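Local coordinates for protein alanine racemase (Acinetobacter baumannii, PDB 4QHR) that belongs to the alanine racemase family of enzymes, with a TIM-barrel domain that carries a covalently bound pyridoxal phosphate cofactor, at residues K125-M130 and G134-E139; A157-N162 and Y207-I212; Q175-I180 and A189-S194; A196-P201 and H226-K231. One frame throughout, in Å; residues are numbered along the deposited sequence.

Contact 1: residues K125-M130 and G134-E139; sequences KLNSGM and GFKDPE
The F135 ring meets K125 O at its edge, near the ring plane, with CD2 3.7 Å from K125 O. I99, I140 and V143 pack round the same ring. A second flat group, the N127 amide, lies alongside the extended K136 chain, both pointing the same way, with N127 ND2 3.6 Å from K136 CE. N127 holds CG anti to its own nitrogen (chi1 169°), and OD1 then receives G129 N at 3.0 Å, closing an Asx turn; N131 N is a second donor to OD1. Two backbone bonds join the loops: F135 N gives to K125 O and N127 N to F135 O, both 2.9 Å. They straddle L126 in the pattern of a single parallel bridge, and L126 CA adds a CA-H...O contact to F135 O. G134, which has no side chain, brings its CA to 3.3 Å from K125 O. A water joins N127 ND2 to G134 O at 2.8 Å from the latter. K125 O, F135 N, N127 N and F135 O thus pair across the turn between strand 122-125 and helix 139-149, whereas D137 N is buried without a partner. With both amide ends engaged, N127 is probably fixed in rotation.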
loop_
_atom_site.group_PDB
_atom_site.type_symbol
_atom_site.label_atom_id
_atom_site.label_comp_id
_atom_site.label_asym_id
_atom_site.label_seq_id
_atom_site.Cartn_x
_atom_site.Cartn_y
_atom_site.Cartn_z
ATOM N N LYS A 125 -18.422 24.613 0.042
ATOM C CA LYS A 125 -17.987 23.830 1.200
ATOM C C LYS A 125 -17.840 24.737 2.432
ATOM O O LYS A 125 -17.167 25.730 2.389
ATOM C CB LYS A 125 -16.662 23.124 0.856
ATOM C CG LYS A 125 -15.895 22.355 1.963
ATOM C CD LYS A 125 -16.663 21.218 2.618
ATOM C CE LYS A 125 -15.745 20.103 3.197
ATOM N NZ LYS A 125 -15.222 20.431 4.544
ATOM N N LEU A 126 -18.471 24.320 3.516
ATOM C CA LEU A 126 -18.369 24.948 4.807
ATOM C C LEU A 126 -17.292 24.292 5.648
ATOM O O LEU A 126 -17.230 23.059 5.778
ATOM C CB LEU A 126 -19.682 24.755 5.557
ATOM C CG LEU A 126 -19.853 25.283 6.999
ATOM C CD1 LEU A 126 -19.797 26.803 7.036
ATOM C CD2 LEU A 126 -21.146 24.772 7.601
ATOM N N ASN A 127 -16.471 25.132 6.245
ATOM C CA ASN A 127 -15.598 24.706 7.344
ATOM C C ASN A 127 -16.343 25.090 8.611
ATOM O O ASN A 127 -16.419 26.294 8.968
ATOM C CB ASN A 127 -14.271 25.438 7.272
ATOM C CG ASN A 127 -13.420 25.261 8.521
ATOM O OD1 ASN A 127 -13.688 24.434 9.422
ATOM N ND2 ASN A 127 -12.370 26.014 8.558
ATOM N N SER A 128 -16.887 24.090 9.276
ATOM C CA SER A 128 -17.686 24.309 10.479
ATOM C C SER A 128 -16.938 23.903 11.734
ATOM O O SER A 128 -17.555 23.807 12.812
ATOM C CB SER A 128 -18.985 23.493 10.381
ATOM O OG SER A 128 -18.748 22.112 10.152
ATOM N N GLY A 129 -15.625 23.632 11.608
ATOM C CA GLY A 129 -14.833 23.105 12.740
ATOM C C GLY A 129 -13.726 22.114 12.403
ATOM O O GLY A 129 -12.792 21.978 13.160
ATOM N N MET A 130 -13.793 21.416 11.278
ATOM C CA MET A 130 -12.722 20.484 10.981
ATOM C C MET A 130 -11.410 21.242 10.726
ATOM O O MET A 130 -10.331 20.747 11.023
ATOM C CB MET A 130 -13.097 19.607 9.792
ATOM C CG MET A 130 -12.147 18.436 9.585
ATOM S SD MET A 130 -13.037 16.974 9.014
ATOM C CE MET A 130 -13.280 17.368 7.289
ATOM N N GLY A 134 -12.698 24.673 3.399
ATOM C CA GLY A 134 -14.010 25.311 3.389
ATOM C C GLY A 134 -14.008 26.781 3.779
ATOM O O GLY A 134 -13.024 27.290 4.302
ATOM N N PHE A 135 -15.121 27.440 3.469
ATOM C CA PHE A 135 -15.356 28.813 3.900
ATOM C C PHE A 135 -15.919 28.792 5.293
ATOM O O PHE A 135 -16.693 27.934 5.626
ATOM C CB PHE A 135 -16.331 29.519 2.998
ATOM C CG PHE A 135 -15.816 29.711 1.617
ATOM C CD1 PHE A 135 -14.962 30.778 1.311
ATOM C CD2 PHE A 135 -16.165 28.814 0.599
ATOM C CE1 PHE A 135 -14.483 30.953 0.032
ATOM C CE2 PHE A 135 -15.670 29.000 -0.687
ATOM C CZ PHE A 135 -14.824 30.069 -0.965
ATOM N N LYS A 136 -15.522 29.755 6.096
ATOM C CA LYS A 136 -16.037 29.864 7.460
ATOM C C LYS A 136 -17.343 30.668 7.492
ATOM O O LYS A 136 -17.709 31.328 6.523
ATOM C CB LYS A 136 -14.982 30.544 8.348
ATOM C CG LYS A 136 -13.792 29.656 8.619
ATOM C CD LYS A 136 -12.505 30.378 9.008
ATOM C CE LYS A 136 -11.438 29.367 9.421
ATOM N NZ LYS A 136 -10.206 29.966 10.016
ATOM N N ASP A 137 -18.037 30.587 8.613
ATOM C CA ASP A 137 -19.206 31.408 8.883
ATOM C C ASP A 137 -18.625 32.663 9.521
ATOM O O ASP A 137 -17.981 32.502 10.551
ATOM C CB ASP A 137 -20.122 30.667 9.857
ATOM C CG ASP A 137 -21.333 31.488 10.270
ATOM O OD1 ASP A 137 -21.484 32.631 9.810
ATOM O OD2 ASP A 137 -22.148 30.960 11.041
ATOM N N PRO A 138 -18.866 33.875 9.005
ATOM C CA PRO A 138 -19.963 34.189 8.037
ATOM C C PRO A 138 -19.611 34.368 6.580
ATOM O O PRO A 138 -20.534 34.553 5.792
ATOM C CB PRO A 138 -20.509 35.539 8.571
ATOM C CG PRO A 138 -19.301 36.203 9.161
ATOM C CD PRO A 138 -18.475 35.085 9.780
ATOM N N GLU A 139 -18.333 34.291 6.214
ATOM C CA GLU A 139 -17.896 34.482 4.834
ATOM C C GLU A 139 -18.617 33.651 3.796
ATOM O O GLU A 139 -18.829 34.110 2.690
ATOM C CB GLU A 139 -16.426 34.141 4.675
HETATM O O HOH W 1 -10.773 26.728 5.876
#

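Contact 2: residues A157-N162 and Y207-I212; sequences AMHFAN and YVRPGI
R209 lays the edge of its guanidinium against the backbone of M158 and the imidazole of H159. NH2 makes the firm bond, to M158 O at 2.7 Å with an N-H...O angle of 166°. The oxygen sits in the guanidinium plane, although from its own side the donor stands well above the carbonyl plane. NH1 turns to the same M158 O at 3.3 Å, a weak bond, so the carbonyl is gripped by both terminal nitrogens unequally. A second weak bond runs from NH2 to H159 ND1, also 3.3 Å; the imidazole and guanidinium planes are turned 47° apart. H159 reaches this place with CG anti to its backbone nitrogen (chi1 -162°), while R209 bends at chi3 to turn its end toward residues 157-159. A157 CB adds a loose contact to NH1 at 4.5 Å. Beyond the two segments, NH1 also meets S190 OG, and NE bonds to N1 of the LLP residue at position 34, whose phosphate oxygens take G211 N and I212 N. M158 and H159 are therefore second-shell residues that position an arginine touching the cofactor. Arginine NE can only donate, so N1 of the cofactor ring is the acceptor in this bond, as in other alanine racemases.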
loop_
_atom_site.group_PDB
_atom_site.type_symbol
_atom_site.label_atom_id
_atom_site.label_comp_id
_atom_site.label_asym_id
_atom_site.label_seq_id
_atom_site.Cartn_x
_atom_site.Cartn_y
_atom_site.Cartn_z
ATOM N N ALA A 157 -22.482 22.373 1.208
ATOM C CA ALA A 157 -21.825 21.103 1.527
ATOM C C ALA A 157 -20.997 21.206 2.808
ATOM O O ALA A 157 -20.225 22.129 2.994
ATOM C CB ALA A 157 -20.934 20.644 0.381
ATOM N N MET A 158 -21.192 20.244 3.675
ATOM C CA MET A 158 -20.301 20.045 4.809
ATOM C C MET A 158 -19.912 18.567 4.963
ATOM O O MET A 158 -20.602 17.671 4.467
ATOM C CB MET A 158 -21.003 20.495 6.043
ATOM C CG MET A 158 -20.086 20.723 7.229
ATOM S SD MET A 158 -21.114 20.945 8.669
ATOM C CE MET A 158 -22.020 19.381 8.823
ATOM N N HIS A 159 -18.789 18.337 5.660
ATOM C CA HIS A 159 -18.360 17.013 6.035
ATOM C C HIS A 159 -18.184 17.012 7.564
ATOM O O HIS A 159 -17.619 17.932 8.141
ATOM C CB HIS A 159 -17.080 16.650 5.292
ATOM C CG HIS A 159 -16.780 15.173 5.265
ATOM N ND1 HIS A 159 -17.701 14.220 4.855
ATOM C CD2 HIS A 159 -15.652 14.489 5.582
ATOM C CE1 HIS A 159 -17.151 13.017 4.932
ATOM N NE2 HIS A 159 -15.909 13.153 5.368
ATOM N N PHE A 160 -18.690 15.965 8.195
ATOM C CA PHE A 160 -18.557 15.776 9.643
ATOM C C PHE A 160 -17.184 15.304 9.989
ATOM O O PHE A 160 -16.625 14.455 9.287
ATOM C CB PHE A 160 -19.574 14.768 10.127
ATOM C CG PHE A 160 -20.911 15.379 10.360
ATOM C CD1 PHE A 160 -21.084 16.258 11.411
ATOM C CD2 PHE A 160 -21.975 15.137 9.504
ATOM C CE1 PHE A 160 -22.305 16.873 11.632
ATOM C CE2 PHE A 160 -23.204 15.750 9.725
ATOM C CZ PHE A 160 -23.365 16.610 10.795
ATOM N N ALA A 161 -16.626 15.844 11.055
ATOM C CA ALA A 161 -15.309 15.398 11.500
ATOM C C ALA A 161 -15.313 14.068 12.284
ATOM O O ALA A 161 -14.375 13.288 12.197
ATOM C CB ALA A 161 -14.683 16.509 12.346
ATOM N N ASN A 162 -16.356 13.819 13.068
ATOM C CA ASN A 162 -16.405 12.729 14.049
ATOM C C ASN A 162 -17.757 12.053 14.045
ATOM O O ASN A 162 -18.251 11.634 15.110
ATOM C CB ASN A 162 -16.152 13.279 15.463
ATOM C CG ASN A 162 -14.828 13.996 15.589
ATOM O OD1 ASN A 162 -14.775 15.208 15.819
ATOM N ND2 ASN A 162 -13.773 13.274 15.409
ATOM N N TYR A 207 -28.749 15.576 -1.161
ATOM C CA TYR A 207 -27.697 14.652 -1.567
ATOM C C TYR A 207 -26.985 14.064 -0.348
ATOM O O TYR A 207 -26.511 14.783 0.490
ATOM C CB TYR A 207 -26.639 15.376 -2.397
ATOM C CG TYR A 207 -27.102 15.870 -3.737
ATOM C CD1 TYR A 207 -27.672 17.142 -3.865
ATOM C CD2 TYR A 207 -26.977 15.096 -4.860
ATOM C CE1 TYR A 207 -28.116 17.612 -5.097
ATOM C CE2 TYR A 207 -27.405 15.564 -6.099
ATOM C CZ TYR A 207 -27.986 16.814 -6.194
ATOM O OH TYR A 207 -28.394 17.297 -7.407
ATOM N N VAL A 208 -26.896 12.735 -0.299
ATOM C CA VAL A 208 -26.027 12.034 0.633
ATOM C C VAL A 208 -24.787 11.538 -0.164
ATOM O O VAL A 208 -24.848 11.331 -1.409
ATOM C CB VAL A 208 -26.793 10.889 1.338
ATOM C CG1 VAL A 208 -27.933 11.472 2.162
ATOM C CG2 VAL A 208 -27.269 9.811 0.381
ATOM N N ARG A 209 -23.704 11.325 0.559
ATOM C CA ARG A 209 -22.408 10.977 -0.004
ATOM C C ARG A 209 -21.806 9.751 0.669
ATOM O O ARG A 209 -20.825 9.870 1.343
ATOM C CB ARG A 209 -21.449 12.137 0.121
ATOM C CG ARG A 209 -22.024 13.459 -0.401
ATOM C CD ARG A 209 -20.982 14.552 -0.519
ATOM N NE ARG A 209 -20.218 14.801 0.724
ATOM C CZ ARG A 209 -20.515 15.677 1.678
ATOM N NH1 ARG A 209 -21.628 16.411 1.621
ATOM N NH2 ARG A 209 -19.703 15.788 2.740
ATOM N N PRO A 210 -22.404 8.582 0.476
ATOM C CA PRO A 210 -21.784 7.410 1.008
ATOM C C PRO A 210 -20.448 7.042 0.357
ATOM O O PRO A 210 -20.339 7.021 -0.872
ATOM C CB PRO A 210 -22.744 6.305 0.645
ATOM C CG PRO A 210 -23.339 6.797 -0.662
ATOM C CD PRO A 210 -23.537 8.253 -0.404
ATOM N N GLY A 211 -19.482 6.701 1.182
ATOM C CA GLY A 211 -18.264 6.029 0.712
ATOM C C GLY A 211 -18.052 4.619 1.247
ATOM O O GLY A 211 -18.446 3.622 0.609
ATOM N N ILE A 212 -17.450 4.550 2.435
ATOM C CA ILE A 212 -17.044 3.270 2.983
ATOM C C ILE A 212 -18.155 2.219 2.992
ATOM O O ILE A 212 -17.889 1.036 2.763
ATOM C CB ILE A 212 -16.378 3.429 4.375
ATOM C CG1 ILE A 212 -15.642 2.147 4.745
ATOM C CG2 ILE A 212 -17.388 3.857 5.452
ATOM C CD1 ILE A 212 -14.459 1.821 3.852
#

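Contact 3: residues Q175-I180 and A189-S194; sequences QQFLHI and ASCCNS
F177 points its ring from the helix at the backbone of residues 189-191, and all the close packing of this contact gathers round its far end. CZ lies 3.7 Å from A189 CB, which meets the ring at its edge. C191 instead lies over one face, toward its rim: its CB stands 4.2 Å from the ring centroid, 15° off the normal, as a CH-pi contact. The thiol follows as a sulfur-aromatic contact, SG 4.5 Å from the centroid. Both depend on torsions: F177 keeps CG anti to its nitrogen (chi1 -171°), extending the ring toward the strand, and C191 takes the crowded position (chi1 71°), with SG folded over the ring. S190 turns its CB away, and its OG bonds to Y207 O. No hydrogen bond crosses the contact. The helix side carrying Q175 and H179 is loose by comparison, exposed to solvent and far from residues 189-194. L156 and M158 also touch F177, so its ring fills the layer between helix 168-184 and the sheet. This is the packing of a beta-alpha-beta unit, strand 154-157, helix 168-184 and strand 188-190, in the TIM barrel of the N-terminal domain.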
loop_
_atom_site.group_PDB
_atom_site.type_symbol
_atom_site.label_atom_id
_atom_site.label_comp_id
_atom_site.label_asym_id
_atom_site.label_seq_id
_atom_site.Cartn_x
_atom_site.Cartn_y
_atom_site.Cartn_z
ATOM N N GLN A 175 -25.471 22.267 14.122
ATOM C CA GLN A 175 -26.052 23.605 14.348
ATOM C C GLN A 175 -25.450 24.671 13.431
ATOM O O GLN A 175 -26.167 25.538 12.903
ATOM C CB GLN A 175 -25.944 24.011 15.848
ATOM C CG GLN A 175 -27.151 23.714 16.756
ATOM C CD GLN A 175 -27.864 22.377 16.514
ATOM O OE1 GLN A 175 -29.078 22.338 16.314
ATOM N NE2 GLN A 175 -27.120 21.280 16.545
ATOM N N GLN A 176 -24.146 24.614 13.212
ATOM C CA GLN A 176 -23.523 25.516 12.252
ATOM C C GLN A 176 -24.138 25.301 10.829
ATOM O O GLN A 176 -24.537 26.262 10.144
ATOM C CB GLN A 176 -22.013 25.318 12.281
ATOM C CG GLN A 176 -21.237 26.241 11.386
ATOM C CD GLN A 176 -19.937 26.700 12.009
ATOM O OE1 GLN A 176 -19.563 26.249 13.088
ATOM N NE2 GLN A 176 -19.235 27.599 11.327
ATOM N N PHE A 177 -24.249 24.047 10.416
ATOM C CA PHE A 177 -24.833 23.702 9.128
ATOM C C PHE A 177 -26.304 24.156 8.985
ATOM O O PHE A 177 -26.674 24.702 7.942
ATOM C CB PHE A 177 -24.763 22.193 8.894
ATOM C CG PHE A 177 -25.139 21.802 7.499
ATOM C CD1 PHE A 177 -24.251 21.997 6.471
ATOM C CD2 PHE A 177 -26.392 21.259 7.219
ATOM C CE1 PHE A 177 -24.587 21.645 5.186
ATOM C CE2 PHE A 177 -26.741 20.913 5.921
ATOM C CZ PHE A 177 -25.847 21.105 4.910
ATOM N N LEU A 178 -27.132 23.927 10.009
ATOM C CA LEU A 178 -28.559 24.348 9.971
ATOM C C LEU A 178 -28.705 25.875 9.961
ATOM O O LEU A 178 -29.573 26.412 9.285
ATOM C CB LEU A 178 -29.360 23.759 11.126
ATOM C CG LEU A 178 -29.471 22.237 11.215
ATOM C CD1 LEU A 178 -30.227 21.762 12.458
ATOM C CD2 LEU A 178 -30.137 21.714 9.953
ATOM N N HIS A 179 -27.841 26.565 10.691
ATOM C CA HIS A 179 -27.816 28.038 10.687
ATOM C C HIS A 179 -27.541 28.544 9.295
ATOM O O HIS A 179 -28.203 29.470 8.815
ATOM C CB HIS A 179 -26.784 28.615 11.705
ATOM C CG HIS A 179 -26.413 30.046 11.452
ATOM N ND1 HIS A 179 -27.327 31.074 11.496
ATOM C CD2 HIS A 179 -25.223 30.618 11.147
ATOM C CE1 HIS A 179 -26.721 32.220 11.225
ATOM N NE2 HIS A 179 -25.442 31.971 11.004
ATOM N N ILE A 180 -26.581 27.927 8.614
ATOM C CA ILE A 180 -26.222 28.424 7.312
ATOM C C ILE A 180 -27.308 28.058 6.324
ATOM O O ILE A 180 -27.662 28.873 5.502
ATOM C CB ILE A 180 -24.835 27.941 6.854
ATOM C CG1 ILE A 180 -23.741 28.445 7.810
ATOM C CG2 ILE A 180 -24.549 28.477 5.457
ATOM C CD1 ILE A 180 -23.492 29.947 7.772
ATOM N N ALA A 189 -28.746 21.084 -0.225
ATOM C CA ALA A 189 -27.794 20.771 0.806
ATOM C C ALA A 189 -27.369 19.292 0.835
ATOM O O ALA A 189 -28.112 18.413 0.437
ATOM C CB ALA A 189 -28.341 21.155 2.141
ATOM N N SER A 190 -26.162 19.082 1.368
ATOM C CA SER A 190 -25.528 17.767 1.433
ATOM C C SER A 190 -24.535 17.735 2.596
ATOM O O SER A 190 -23.551 18.532 2.654
ATOM C CB SER A 190 -24.739 17.494 0.163
ATOM O OG SER A 190 -24.169 16.155 0.147
ATOM N N CYS A 191 -24.746 16.780 3.503
ATOM C CA CYS A 191 -23.743 16.595 4.554
ATOM C C CYS A 191 -23.484 15.182 5.083
ATOM O O CYS A 191 -22.560 15.011 5.846
ATOM C CB CYS A 191 -24.044 17.512 5.700
ATOM S SG CYS A 191 -25.507 17.008 6.591
ATOM N N CYS A 192 -24.261 14.184 4.691
ATOM C CA CYS A 192 -24.075 12.841 5.229
ATOM C C CYS A 192 -23.050 11.976 4.490
ATOM O O CYS A 192 -23.213 11.649 3.287
ATOM C CB CYS A 192 -25.407 12.081 5.280
ATOM S SG CYS A 192 -26.666 12.916 6.295
ATOM N N ASN A 193 -22.023 11.598 5.225
ATOM C CA ASN A 193 -21.121 10.481 4.864
ATOM C C ASN A 193 -21.801 9.177 5.311
ATOM O O ASN A 193 -22.966 9.217 5.701
ATOM C CB ASN A 193 -19.729 10.699 5.448
ATOM C CG ASN A 193 -19.720 10.852 6.983
ATOM O OD1 ASN A 193 -20.747 10.696 7.652
ATOM N ND2 ASN A 193 -18.570 11.154 7.524
ATOM N N SER A 194 -21.107 8.041 5.266
ATOM C CA SER A 194 -21.704 6.784 5.598
ATOM C C SER A 194 -22.212 6.802 7.043
ATOM O O SER A 194 -23.316 6.370 7.311
ATOM C CB SER A 194 -20.691 5.636 5.452
ATOM O OG SER A 194 -20.243 5.513 4.108
#

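Contact 4: residues A196-P201 and H226-K231; sequences AIFKWP and HDLDLK
F198, on helix 194-199 of the TIM-barrel domain, packs against L228 and L230, on either side in sequence of D229, the positive-phi residue of a Schellman motif that ends helix 225-228. The first segment starts at A196, whose nitrogen is capped by N193 OD1 and whose oxygen takes W200 N at 2.7 Å in the last helical turn. I197 packs on V208 and P210 and on L23 of helix 10-23. The F198 side chain points toward the second segment and is the only one of 196-201 to touch it. Its ring takes L228 CD2 over one face, 4.0 Å from the centroid and 16° off the normal, a CH-pi contact offset toward the rim. The ring end also presses on the L228 stem, CZ to CB 3.8 Å, and comes close to its carbonyl, CE1 to O 3.7 Å. With CG anti to the carbonyl carbon (chi1 -80°), the ring reaches across to the second segment, and R19, L23 and M213 pack beside it. K199 sends its NZ off to A163 O. W200, where the helix ends, lays one indole face on K199 CB and meets the F160 ring. In the second segment D229, with positive phi (54°), turns the chain so that L230 follows L228 against the same aromatic ring. L230 CD1 finishes the cluster, 4.1 Å from F198 CZ.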
loop_
_atom_site.group_PDB
_atom_site.type_symbol
_atom_site.label_atom_id
_atom_site.label_comp_id
_atom_site.label_asym_id
_atom_site.label_seq_id
_atom_site.Cartn_x
_atom_site.Cartn_y
_atom_site.Cartn_z
ATOM N N ALA A 196 -23.117 9.290 9.031
ATOM C CA ALA A 196 -24.293 10.152 9.144
ATOM C C ALA A 196 -25.532 9.558 8.463
ATOM O O ALA A 196 -26.655 9.769 8.947
ATOM C CB ALA A 196 -24.015 11.519 8.585
ATOM N N ILE A 197 -25.355 8.824 7.338
ATOM C CA ILE A 197 -26.487 8.092 6.739
ATOM C C ILE A 197 -27.124 7.139 7.777
ATOM O O ILE A 197 -28.369 7.028 7.864
ATOM C CB ILE A 197 -26.077 7.391 5.404
ATOM C CG1 ILE A 197 -25.778 8.450 4.335
ATOM C CG2 ILE A 197 -27.180 6.453 4.909
ATOM C CD1 ILE A 197 -25.046 7.960 3.119
ATOM N N PHE A 198 -26.302 6.449 8.576
ATOM C CA PHE A 198 -26.832 5.542 9.586
ATOM C C PHE A 198 -27.420 6.306 10.779
ATOM O O PHE A 198 -28.485 5.932 11.298
ATOM C CB PHE A 198 -25.755 4.553 10.081
ATOM C CG PHE A 198 -25.526 3.403 9.169
ATOM C CD1 PHE A 198 -26.384 2.341 9.169
ATOM C CD2 PHE A 198 -24.454 3.370 8.325
ATOM C CE1 PHE A 198 -26.189 1.253 8.318
ATOM C CE2 PHE A 198 -24.228 2.303 7.505
ATOM C CZ PHE A 198 -25.113 1.244 7.485
ATOM N N LYS A 199 -26.762 7.382 11.173
ATOM C CA LYS A 199 -27.161 8.071 12.395
ATOM C C LYS A 199 -28.168 9.195 12.292
ATOM O O LYS A 199 -28.953 9.340 13.184
ATOM C CB LYS A 199 -25.970 8.579 13.090
ATOM C CG LYS A 199 -25.189 7.422 13.694
ATOM C CD LYS A 199 -23.795 7.849 14.113
ATOM C CE LYS A 199 -23.826 8.807 15.278
ATOM N NZ LYS A 199 -22.480 8.938 15.894
ATOM N N TRP A 200 -28.149 9.975 11.221
ATOM C CA TRP A 200 -28.895 11.223 11.171
ATOM C C TRP A 200 -29.666 11.386 9.871
ATOM O O TRP A 200 -29.346 12.295 9.099
ATOM C CB TRP A 200 -27.960 12.426 11.358
ATOM C CG TRP A 200 -27.158 12.364 12.563
ATOM C CD1 TRP A 200 -27.590 12.014 13.815
ATOM C CD2 TRP A 200 -25.739 12.618 12.692
ATOM N NE1 TRP A 200 -26.541 12.045 14.691
ATOM C CE2 TRP A 200 -25.402 12.420 14.035
ATOM C CE3 TRP A 200 -24.730 12.990 11.798
ATOM C CZ2 TRP A 200 -24.105 12.585 14.513
ATOM C CZ3 TRP A 200 -23.453 13.153 12.264
ATOM C CH2 TRP A 200 -23.147 12.956 13.621
ATOM N N PRO A 201 -30.724 10.572 9.659
ATOM C CA PRO A 201 -31.499 10.724 8.416
ATOM C C PRO A 201 -32.106 12.104 8.310
ATOM O O PRO A 201 -32.364 12.544 7.200
ATOM C CB PRO A 201 -32.587 9.623 8.499
ATOM C CG PRO A 201 -32.650 9.274 9.947
ATOM C CD PRO A 201 -31.262 9.494 10.512
ATOM N N HIS A 226 -22.013 -6.858 9.676
ATOM C CA HIS A 226 -23.197 -7.665 9.947
ATOM C C HIS A 226 -24.238 -6.909 10.744
ATOM O O HIS A 226 -25.406 -7.031 10.454
ATOM C CB HIS A 226 -22.848 -8.892 10.746
ATOM C CG HIS A 226 -21.865 -9.758 10.063
ATOM N ND1 HIS A 226 -22.022 -10.163 8.754
ATOM C CD2 HIS A 226 -20.701 -10.291 10.493
ATOM C CE1 HIS A 226 -20.998 -10.930 8.415
ATOM N NE2 HIS A 226 -20.192 -11.030 9.457
ATOM N N ASP A 227 -23.802 -6.146 11.731
ATOM C CA ASP A 227 -24.715 -5.276 12.505
ATOM C C ASP A 227 -25.376 -4.236 11.635
ATOM O O ASP A 227 -26.515 -3.806 11.908
ATOM C CB ASP A 227 -24.024 -4.521 13.641
ATOM C CG ASP A 227 -23.370 -5.434 14.668
ATOM O OD1 ASP A 227 -23.940 -6.524 14.946
ATOM O OD2 ASP A 227 -22.267 -5.053 15.166
ATOM N N LEU A 228 -24.669 -3.825 10.593
ATOM C CA LEU A 228 -25.130 -2.768 9.741
ATOM C C LEU A 228 -25.854 -3.226 8.525
ATOM O O LEU A 228 -26.342 -2.368 7.796
ATOM C CB LEU A 228 -23.930 -1.907 9.289
ATOM C CG LEU A 228 -23.133 -1.237 10.407
ATOM C CD1 LEU A 228 -21.896 -0.572 9.774
ATOM C CD2 LEU A 228 -23.952 -0.217 11.169
ATOM N N ASP A 229 -25.924 -4.541 8.324
ATOM C CA ASP A 229 -26.449 -5.198 7.132
ATOM C C ASP A 229 -25.751 -4.674 5.852
ATOM O O ASP A 229 -26.406 -4.210 4.904
ATOM C CB ASP A 229 -27.999 -5.133 7.014
ATOM C CG ASP A 229 -28.550 -5.951 5.825
ATOM O OD1 ASP A 229 -27.954 -6.947 5.310
ATOM O OD2 ASP A 229 -29.634 -5.584 5.385
ATOM N N LEU A 230 -24.421 -4.766 5.855
ATOM C CA LEU A 230 -23.633 -4.499 4.640
ATOM C C LEU A 230 -22.866 -5.746 4.203
ATOM O O LEU A 230 -22.474 -6.570 5.055
ATOM C CB LEU A 230 -22.658 -3.347 4.885
ATOM C CG LEU A 230 -23.257 -2.010 5.281
ATOM C CD1 LEU A 230 -22.183 -1.089 5.889
ATOM C CD2 LEU A 230 -23.851 -1.321 4.067
ATOM N N LYS A 231 -22.630 -5.883 2.902
ATOM C CA LYS A 231 -21.912 -7.028 2.361
ATOM C C LYS A 231 -20.471 -6.682 1.949
ATOM O O LYS A 231 -20.276 -5.860 1.050
ATOM C CB LYS A 231 -22.669 -7.544 1.148
ATOM C CG LYS A 231 -23.911 -8.283 1.597
ATOM C CD LYS A 231 -24.696 -8.810 0.447
ATOM C CE LYS A 231 -25.941 -9.459 1.057
ATOM N NZ LYS A 231 -26.624 -10.014 -0.118
#

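Overall arrangement
From the N terminus, contact 1 comes first: it closes a short turn after strand 122-125 and ends before the others begin. Contact 2 then closes the long loop from 157-162 to 207-212, linking the loop after one barrel strand to the end of another beside the cofactor. Contact 3 is nested inside that loop and joins helix 168-184 to strand 188-190. Contact 4 starts within the loop of contact 2 and ends past it, so the two cross; it ties helix 194-199 to helix 225-228. Contacts 1 and 3 touch through D137 with H179 and I180, contacts 2 and 3 through R209 with C192. Contacts 1 and 4 stay apart, their nearest atoms about 10 Å from each other.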